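Local coordinates for nucleotidyl transferase AbiEii/AbiGii toxin family protein (Mycobacterium tuberculosis, PDB 6Y56), which probably transfers nucleotides to tRNA acceptor stems, blocking growth as the toxin of a toxin-antitoxin system, at residues R192-P197 and F260-D265; L202-V207 and T264-D269. All blocks are in the same frame, centred on the assembly; numbering follows the deposited sequence.

Contact 1 of 2, residues R192-P197 and F260-D265; sequences RTIDEP and FAFLTD
The first turn of helix 196-212 is covered here by the 3-10 turn 261-264 that follows helix 249-259, and Glu196 laid over the Phe262 ring carries most of the contact. Glu196 CG sits 3.6 Å from the ring centroid and only 8° off the normal, a CH-pi contact over the face. Beyond it the extended side chain keeps its carboxylate almost parallel to the ring, the planes 2° apart, with Glu196 CD 3.7 Å from Phe262 CG. Glu196 OE1 reaches past the rim to Phe262 CB, 3.5 Å away, while OE2 forms a salt bridge with Arg259, which is consistent with the carboxylate lying flat on the ring. Phe262 CG stands between its own backbone N and carbonyl carbon (chi1 69°), a setting that turns the ring toward the helix start; there Phe262 CE1 lies 3.4 Å from Glu196 O. Leu263 CG backs the opposite face, nearer the rim.

Ile194 extends the packing with two branches: CG2 meets Phe262 CZ at 3.9 Å, and CD1 meets Phe260 CZ, also at 3.9 Å, Ile194 and Phe260 crossing at about a right angle. Phe260 continues onto Cys167 and Leu171 of helix 163-174. The whole is a helix N-terminus packed against a 3-10 turn, its first residue making a CH-pi contact over the phenyl face.

Contact 2 of 2, residues L202-V207 and T264-D269; sequences LWVLKV and TDLDAD
Asp267 is gripped at both carboxylate oxygens, OD1 accepting from Glu270 N as the N-cap of helix 268-273 and OD2 forming a salt bridge with Arg201 of helix 196-212, right beside Leu266, the residue that touches Val204 and Trp203. The contact between 202-207 and 264-269 is itself purely apolar and small, burying 90 Å² in all. Leu266 does the touching with one methyl: its CD2 lies 3.7 Å from Val204 CG2 and 4.3 Å from Trp203 CZ3. The methyl thus spans neighbouring residues of one helical turn, meeting the valine branch directly and the six-membered part of the indole more loosely and at a slant.

The torsions account for this choice of branch. In Leu266, CG is anti to the carbonyl carbon (chi1 -60°) and CD1 carries the chain straight on, which leaves CD2 as the side branch facing the helix. In Val204, CG1 is anti to the backbone N (chi1 174°), and CG2, lying beside that N, is the methyl presented to the leucine. The backbones stay well apart, Val204 CA and Leu266 CA being 8.9 Å from each other. Leu266 also touches Val223 of a loop and Arg200 of helix 196-212.

Polar bonds hold the chain around the leucine. Leu266 O accepts from Gln271 NE2, and Leu266 N makes a weak bond of 2.9 Å to Thr264 O around the inverse gamma turn at Asp265. The contact itself is therefore apolar and weakly directional, while the directional bonds to helix 196-212 and within the region around 264-269 are made by the neighbouring Asp267 and by the leucine's own backbone.

Overall arrangement
Along the chain, 192-197 leads into helix 196-212, which 202-207 then continues. The polypeptide next runs through helices 224-227, 240-243 and 249-259 before returning as 260-265 and 264-269. Contact 1 closes a loop of 62 residues and contact 2 one of 56; because the segments follow in the same order on both sides, the two loops interleave. Their returning segments share Thr264 and Asp265, and their centres lie about 11 Å apart. Leu263 CD2, 3.8 Å from Trp203 CE3, joins them. Together they bind the connection from helix 249-259 to helix 268-273 along helix 196-212, within the helical portion that follows the strand-containing part of the chain.

Contact 1 of 2, residues R192-P197 and F260-D265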
loop_
_atom_site.group_PDB
_atom_site.type_symbol
_atom_site.label_atom_id
_atom_site.label_comp_id
_atom_site.label_asym_id
_atom_site.label_seq_id
_atom_site.Cartn_x
_atom_site.Cartn_y
_atom_site.Cartn_z
ATOM N N ARG A 192 0.642 -6.975 15.263
ATOM C CA ARG A 192 0.220 -5.711 15.845
ATOM C C ARG A 192 -1.198 -5.841 16.382
ATOM O O ARG A 192 -1.885 -6.840 16.152
ATOM C CB ARG A 192 0.310 -4.594 14.796
ATOM C CG ARG A 192 1.748 -4.347 14.324
ATOM C CD ARG A 192 1.826 -3.519 13.041
ATOM N NE ARG A 192 1.274 -2.183 13.218
ATOM C CZ ARG A 192 1.964 -1.140 13.667
ATOM N NH1 ARG A 192 3.247 -1.273 13.979
ATOM N NH2 ARG A 192 1.365 0.033 13.801
ATOM N N THR A 193 -1.629 -4.824 17.127
ATOM C CA THR A 193 -3.009 -4.797 17.594
ATOM C C THR A 193 -3.940 -4.713 16.396
ATOM O O THR A 193 -3.699 -3.942 15.466
ATOM C CB THR A 193 -3.222 -3.591 18.509
ATOM O OG1 THR A 193 -2.516 -3.800 19.736
ATOM C CG2 THR A 193 -4.701 -3.409 18.814
ATOM N N ILE A 194 -4.989 -5.532 16.407
ATOM C CA ILE A 194 -5.981 -5.572 15.336
ATOM C C ILE A 194 -7.341 -5.312 15.955
ATOM O O ILE A 194 -7.725 -5.986 16.916
ATOM C CB ILE A 194 -5.992 -6.927 14.605
ATOM C CG1 ILE A 194 -4.649 -7.179 13.916
ATOM C CG2 ILE A 194 -7.133 -6.988 13.574
ATOM C CD1 ILE A 194 -4.608 -8.488 13.133
ATOM N N ASP A 195 -8.060 -4.335 15.415
ATOM C CA ASP A 195 -9.443 -4.067 15.809
ATOM C C ASP A 195 -10.298 -5.032 14.997
ATOM O O ASP A 195 -10.744 -4.726 13.891
ATOM C CB ASP A 195 -9.799 -2.620 15.499
ATOM C CG ASP A 195 -11.178 -2.226 15.991
ATOM O OD1 ASP A 195 -11.971 -3.110 16.387
ATOM O OD2 ASP A 195 -11.467 -1.014 15.959
ATOM N N GLU A 196 -10.505 -6.231 15.543
ATOM C CA GLU A 196 -11.033 -7.346 14.758
ATOM C C GLU A 196 -12.404 -7.095 14.153
ATOM O O GLU A 196 -12.572 -7.334 12.939
ATOM C CB GLU A 196 -11.027 -8.633 15.590
ATOM C CG GLU A 196 -9.649 -9.193 15.859
ATOM C CD GLU A 196 -9.666 -10.446 16.703
ATOM O OE1 GLU A 196 -10.757 -10.923 17.076
ATOM O OE2 GLU A 196 -8.569 -10.947 16.999
ATOM N N PRO A 197 -13.421 -6.651 14.902
ATOM C CA PRO A 197 -14.730 -6.443 14.265
ATOM C C PRO A 197 -14.683 -5.387 13.176
ATOM O O PRO A 197 -15.385 -5.500 12.165
ATOM C CB PRO A 197 -15.628 -6.016 15.434
ATOM C CG PRO A 197 -14.921 -6.500 16.666
ATOM C CD PRO A 197 -13.469 -6.367 16.351
ATOM N N PHE A 260 -5.846 -14.538 11.412
ATOM C CA PHE A 260 -7.042 -13.989 10.793
ATOM C C PHE A 260 -8.233 -14.933 10.858
ATOM O O PHE A 260 -9.232 -14.717 10.160
ATOM C CB PHE A 260 -6.736 -13.480 9.385
ATOM C CG PHE A 260 -5.934 -12.203 9.398
ATOM C CD1 PHE A 260 -6.566 -10.986 9.590
ATOM C CD2 PHE A 260 -4.553 -12.228 9.295
ATOM C CE1 PHE A 260 -5.835 -9.805 9.645
ATOM C CE2 PHE A 260 -3.819 -11.053 9.343
ATOM C CZ PHE A 260 -4.464 -9.844 9.521
ATOM N N ALA A 261 -8.162 -15.944 11.726
ATOM C CA ALA A 261 -9.303 -16.825 11.958
ATOM C C ALA A 261 -10.573 -16.055 12.312
ATOM O O ALA A 261 -11.677 -16.505 11.984
ATOM C CB ALA A 261 -8.960 -17.819 13.074
ATOM N N PHE A 262 -10.441 -14.892 12.967
ATOM C CA PHE A 262 -11.607 -14.100 13.356
ATOM C C PHE A 262 -12.464 -13.679 12.172
ATOM O O PHE A 262 -13.632 -13.328 12.363
ATOM C CB PHE A 262 -11.193 -12.865 14.183
ATOM C CG PHE A 262 -10.454 -11.809 13.389
ATOM C CD1 PHE A 262 -11.140 -10.803 12.714
ATOM C CD2 PHE A 262 -9.075 -11.832 13.320
ATOM C CE1 PHE A 262 -10.452 -9.846 11.987
ATOM C CE2 PHE A 262 -8.382 -10.879 12.602
ATOM C CZ PHE A 262 -9.071 -9.881 11.925
ATOM N N LEU A 263 -11.915 -13.697 10.956
ATOM C CA LEU A 263 -12.723 -13.351 9.793
ATOM C C LEU A 263 -13.864 -14.329 9.581
ATOM O O LEU A 263 -14.826 -13.995 8.885
ATOM C CB LEU A 263 -11.860 -13.291 8.530
ATOM C CG LEU A 263 -10.785 -12.209 8.522
ATOM C CD1 LEU A 263 -9.915 -12.415 7.303
ATOM C CD2 LEU A 263 -11.399 -10.810 8.525
ATOM N N THR A 264 -13.781 -15.523 10.167
ATOM C CA THR A 264 -14.859 -16.493 10.034
ATOM C C THR A 264 -16.114 -16.061 10.770
ATOM O O THR A 264 -17.212 -16.501 10.409
ATOM C CB THR A 264 -14.386 -17.867 10.517
ATOM O OG1 THR A 264 -15.199 -18.877 9.920
ATOM C CG2 THR A 264 -14.457 -17.973 12.023
ATOM N N ASP A 265 -15.984 -15.205 11.778
ATOM C CA ASP A 265 -17.115 -14.824 12.617
ATOM C C ASP A 265 -17.933 -13.696 12.003
ATOM O O ASP A 265 -18.278 -12.721 12.677
ATOM C CB ASP A 265 -16.637 -14.487 14.033
ATOM C CG ASP A 265 -15.938 -15.655 14.704
ATOM O OD1 ASP A 265 -16.334 -16.816 14.447
ATOM O OD2 ASP A 265 -14.990 -15.419 15.484
#

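Contact 2 of 2, residues L202-V207 and T264-D269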
loop_
_atom_site.group_PDB
_atom_site.type_symbol
_atom_site.label_atom_id
_atom_site.label_comp_id
_atom_site.label_asym_id
_atom_site.label_seq_id
_atom_site.Cartn_x
_atom_site.Cartn_y
_atom_site.Cartn_z
ATOM N N LEU A 202 -14.910 -3.928 7.522
ATOM C CA LEU A 202 -14.346 -3.198 6.394
ATOM C C LEU A 202 -13.942 -4.142 5.270
ATOM O O LEU A 202 -14.105 -3.804 4.094
ATOM C CB LEU A 202 -13.142 -2.375 6.849
ATOM C CG LEU A 202 -13.461 -1.103 7.619
ATOM C CD1 LEU A 202 -12.172 -0.526 8.175
ATOM C CD2 LEU A 202 -14.137 -0.116 6.690
ATOM N N TRP A 203 -13.395 -5.317 5.608
ATOM C CA TRP A 203 -13.020 -6.300 4.593
ATOM C C TRP A 203 -14.220 -6.674 3.731
ATOM O O TRP A 203 -14.154 -6.642 2.497
ATOM C CB TRP A 203 -12.436 -7.541 5.276
ATOM C CG TRP A 203 -12.135 -8.695 4.370
ATOM C CD1 TRP A 203 -11.325 -8.694 3.274
ATOM C CD2 TRP A 203 -12.632 -10.028 4.503
ATOM N NE1 TRP A 203 -11.278 -9.953 2.727
ATOM C CE2 TRP A 203 -12.077 -10.790 3.457
ATOM C CE3 TRP A 203 -13.494 -10.649 5.405
ATOM C CZ2 TRP A 203 -12.354 -12.151 3.287
ATOM C CZ3 TRP A 203 -13.766 -11.990 5.242
ATOM C CH2 TRP A 203 -13.197 -12.728 4.185
ATOM N N VAL A 204 -15.341 -7.003 4.368
ATOM C CA VAL A 204 -16.531 -7.377 3.609
ATOM C C VAL A 204 -16.987 -6.228 2.721
ATOM O O VAL A 204 -17.347 -6.432 1.556
ATOM C CB VAL A 204 -17.651 -7.848 4.556
ATOM C CG1 VAL A 204 -18.955 -8.089 3.781
ATOM C CG2 VAL A 204 -17.216 -9.100 5.280
ATOM N N LEU A 205 -16.992 -5.003 3.258
ATOM C CA LEU A 205 -17.451 -3.851 2.485
ATOM C C LEU A 205 -16.500 -3.539 1.337
ATOM O O LEU A 205 -16.944 -3.143 0.251
ATOM C CB LEU A 205 -17.622 -2.631 3.393
ATOM C CG LEU A 205 -18.646 -2.800 4.516
ATOM C CD1 LEU A 205 -18.643 -1.615 5.464
ATOM C CD2 LEU A 205 -20.056 -3.022 3.984
ATOM N N LYS A 206 -15.195 -3.731 1.542
ATOM C CA LYS A 206 -14.241 -3.488 0.462
ATOM C C LYS A 206 -14.418 -4.511 -0.648
ATOM O O LYS A 206 -14.421 -4.152 -1.831
ATOM C CB LYS A 206 -12.807 -3.555 0.983
ATOM C CG LYS A 206 -12.410 -2.417 1.911
ATOM C CD LYS A 206 -12.030 -1.141 1.174
ATOM C CE LYS A 206 -11.630 -0.059 2.170
ATOM N NZ LYS A 206 -11.121 1.143 1.462
ATOM N N VAL A 207 -14.564 -5.790 -0.286
ATOM C CA VAL A 207 -14.763 -6.822 -1.299
ATOM C C VAL A 207 -16.061 -6.587 -2.061
ATOM O O VAL A 207 -16.117 -6.764 -3.287
ATOM C CB VAL A 207 -14.714 -8.226 -0.669
ATOM C CG1 VAL A 207 -15.100 -9.267 -1.724
ATOM C CG2 VAL A 207 -13.325 -8.518 -0.112
ATOM N N THR A 264 -13.781 -15.523 10.167
ATOM C CA THR A 264 -14.859 -16.493 10.034
ATOM C C THR A 264 -16.114 -16.061 10.770
ATOM O O THR A 264 -17.212 -16.501 10.409
ATOM C CB THR A 264 -14.386 -17.867 10.517
ATOM O OG1 THR A 264 -15.199 -18.877 9.920
ATOM C CG2 THR A 264 -14.457 -17.973 12.023
ATOM N N ASP A 265 -15.984 -15.205 11.778
ATOM C CA ASP A 265 -17.115 -14.824 12.617
ATOM C C ASP A 265 -17.933 -13.696 12.003
ATOM O O ASP A 265 -18.278 -12.721 12.677
ATOM C CB ASP A 265 -16.637 -14.487 14.033
ATOM C CG ASP A 265 -15.938 -15.655 14.704
ATOM O OD1 ASP A 265 -16.334 -16.816 14.447
ATOM O OD2 ASP A 265 -14.990 -15.419 15.484
ATOM N N LEU A 266 -18.269 -13.842 10.722
ATOM C CA LEU A 266 -19.132 -12.885 10.051
ATOM C C LEU A 266 -20.491 -12.844 10.731
ATOM O O LEU A 266 -21.068 -13.887 11.055
ATOM C CB LEU A 266 -19.327 -13.308 8.596
ATOM C CG LEU A 266 -18.074 -13.408 7.731
ATOM C CD1 LEU A 266 -18.438 -13.949 6.368
ATOM C CD2 LEU A 266 -17.404 -12.049 7.586
ATOM N N ASP A 267 -21.008 -11.635 10.943
ATOM C CA ASP A 267 -22.340 -11.500 11.509
ATOM C C ASP A 267 -23.396 -11.657 10.415
ATOM O O ASP A 267 -23.080 -11.869 9.237
ATOM C CB ASP A 267 -22.463 -10.225 12.355
ATOM C CG ASP A 267 -22.367 -8.947 11.546
ATOM O OD1 ASP A 267 -22.649 -8.956 10.334
ATOM O OD2 ASP A 267 -22.014 -7.905 12.149
ATOM N N ALA A 268 -24.673 -11.553 10.801
ATOM C CA ALA A 268 -25.739 -11.812 9.839
ATOM C C ALA A 268 -25.687 -10.834 8.669
ATOM O O ALA A 268 -25.876 -11.231 7.509
ATOM C CB ALA A 268 -27.105 -11.773 10.533
ATOM N N ASP A 269 -25.420 -9.555 8.947
ATOM C CA ASP A 269 -25.350 -8.563 7.876
ATOM C C ASP A 269 -24.176 -8.849 6.944
ATOM O O ASP A 269 -24.333 -8.858 5.718
ATOM C CB ASP A 269 -25.221 -7.160 8.466
ATOM C CG ASP A 269 -26.521 -6.651 9.081
ATOM O OD1 ASP A 269 -27.609 -7.167 8.740
ATOM O OD2 ASP A 269 -26.437 -5.715 9.909
#